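Long-range contact in intracellular exo-alpha-(1->5)-L-arabinofuranosidase (PDB 2Y2W), which hydrolyses terminal non-reducing alpha-(1->5)-L-arabinofuranosyl bonds in arabinans and also acts on wheat arabinoxylan, as a family 51 glycoside hydrolase: residues Phe303-Glu308 with Val484-Asn489. Numbering follows the deposited sequence.
Sequences FLASSE and VNRDAN
Arg486 of the C-terminal beta domain forms a salt bridge with Glu308, near the start of helix 307-327. Arg486 NH1 donates to Glu308 OE2 at 3.0 Å, with an N-H...O angle of 158°. Glu308 OE2 comes up to the guanidinium edge almost in the plane of that group and accepts through the lone pair anti to the other carboxylate oxygen. Arg486 NH2 adds a weak bond to the same oxygen. The two side chains cross at about a right angle, and their flat groups are turned 44° apart. Ser307 OG sits 2.9 Å from Arg486 NH1, but the angle is too poor for a hydrogen bond. The arginine chain bends at chi3 (-82°), which turns its NE off the line of the aliphatic part. That part runs past the Leu304 carbonyl, with Arg486 CD 3.2 Å from Leu304 O. An alanine in place of Arg486 would probably leave the Glu308 carboxylate without its charge partner and open a gap beside the Leu304 carbonyl. Leu304 CD1 meets Ala488 CB at 3.9 Å and Arg486 O at 3.5 Å.

Behind this shell, Ser306 N and Ser306 OG both donate hydrogen bonds to Phe303 O, from the same face of its plane. Asp487 OD1 accepts from Asn489 N at 3.0 Å in an Asx turn. Gln301 NE2 donates a hydrogen bond to Arg486 O.

The contact is buried and lies away from the annotated sites. It joins helices 297-304 and 307-327, which follow strand 280-287 of the (beta/alpha)8 barrel, to the loop after strand 478-485. Helix 382-397 packs on Phe303 and Ser307, while strand 462-473 touches Ala305, Glu308 and Arg486.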
# COMPACT_ATOMS: atom_id res chain seq x y z
N PHE D 303 -7.53 -17.87 37.63
CA PHE D 303 -6.51 -18.39 36.72
C PHE D 303 -6.66 -19.89 36.46
O PHE D 303 -6.44 -20.35 35.34
CB PHE D 303 -5.12 -18.05 37.25
CG PHE D 303 -4.00 -18.67 36.48
CD1 PHE D 303 -3.86 -18.45 35.11
CD2 PHE D 303 -3.06 -19.46 37.13
CE1 PHE D 303 -2.82 -19.02 34.40
CE2 PHE D 303 -2.00 -20.03 36.43
CZ PHE D 303 -1.88 -19.81 35.06
N LEU D 304 -7.04 -20.64 37.49
CA LEU D 304 -7.22 -22.09 37.35
C LEU D 304 -8.43 -22.44 36.48
O LEU D 304 -8.49 -23.54 35.91
CB LEU D 304 -7.32 -22.76 38.72
CG LEU D 304 -6.05 -22.78 39.58
CD1 LEU D 304 -6.40 -22.95 41.05
CD2 LEU D 304 -5.07 -23.85 39.13
N ALA D 305 -9.37 -21.51 36.36
CA ALA D 305 -10.54 -21.69 35.51
C ALA D 305 -10.42 -20.94 34.18
O ALA D 305 -11.43 -20.52 33.60
CB ALA D 305 -11.80 -21.27 36.26
N SER D 306 -9.19 -20.80 33.69
CA SER D 306 -8.91 -20.06 32.44
C SER D 306 -9.46 -20.75 31.19
O SER D 306 -9.64 -20.10 30.16
CB SER D 306 -7.41 -19.80 32.29
OG SER D 306 -6.98 -18.79 33.18
N SER D 307 -9.71 -22.05 31.30
CA SER D 307 -10.31 -22.82 30.20
C SER D 307 -11.69 -22.30 29.80
O SER D 307 -12.09 -22.44 28.64
CB SER D 307 -10.38 -24.31 30.58
OG SER D 307 -10.78 -24.48 31.93
N GLU D 308 -12.39 -21.70 30.75
CA GLU D 308 -13.72 -21.12 30.52
C GLU D 308 -13.68 -19.95 29.55
O GLU D 308 -14.62 -19.74 28.78
CB GLU D 308 -14.34 -20.67 31.85
CG GLU D 308 -14.55 -21.80 32.86
CD GLU D 308 -15.59 -22.82 32.41
OE1 GLU D 308 -16.72 -22.41 32.05
OE2 GLU D 308 -15.27 -24.03 32.42
N VAL D 484 -8.51 -32.74 35.22
CA VAL D 484 -7.95 -31.63 35.99
C VAL D 484 -8.84 -31.27 37.19
O VAL D 484 -10.07 -31.28 37.08
CB VAL D 484 -7.70 -30.39 35.08
CG1 VAL D 484 -7.75 -29.08 35.86
CG2 VAL D 484 -6.37 -30.52 34.36
N ASN D 485 -8.20 -30.98 38.32
CA ASN D 485 -8.89 -30.44 39.49
C ASN D 485 -8.61 -28.95 39.63
O ASN D 485 -7.47 -28.54 39.88
CB ASN D 485 -8.48 -31.20 40.76
CG ASN D 485 -9.28 -30.78 41.99
OD1 ASN D 485 -10.43 -30.34 41.87
ND2 ASN D 485 -8.69 -30.93 43.16
N ARG D 486 -9.66 -28.14 39.48
CA ARG D 486 -9.53 -26.68 39.44
C ARG D 486 -9.70 -25.98 40.79
O ARG D 486 -9.37 -24.80 40.93
CB ARG D 486 -10.48 -26.08 38.40
CG ARG D 486 -10.09 -26.39 36.96
CD ARG D 486 -10.92 -25.61 35.96
NE ARG D 486 -12.21 -26.23 35.69
CZ ARG D 486 -13.07 -25.83 34.76
NH1 ARG D 486 -12.78 -24.79 33.99
NH2 ARG D 486 -14.22 -26.47 34.59
N ASP D 487 -10.22 -26.71 41.79
CA ASP D 487 -10.36 -26.17 43.15
C ASP D 487 -8.99 -25.90 43.75
O ASP D 487 -8.07 -26.72 43.61
CB ASP D 487 -11.16 -27.15 44.02
CG ASP D 487 -11.69 -26.50 45.30
OD1 ASP D 487 -10.91 -25.87 46.05
OD2 ASP D 487 -12.90 -26.65 45.57
N ALA D 488 -8.85 -24.77 44.42
CA ALA D 488 -7.56 -24.30 44.92
C ALA D 488 -7.21 -24.76 46.34
O ALA D 488 -6.03 -24.75 46.73
CB ALA D 488 -7.46 -22.79 44.81
N ASN D 489 -8.22 -25.17 47.11
CA ASN D 489 -8.01 -25.56 48.51
C ASN D 489 -8.88 -26.73 49.01
O ASN D 489 -8.87 -27.05 50.20
CB ASN D 489 -8.13 -24.34 49.45
CG ASN D 489 -9.23 -23.37 49.03
OD1 ASN D 489 -10.39 -23.76 48.88
ND2 ASN D 489 -8.86 -22.11 48.84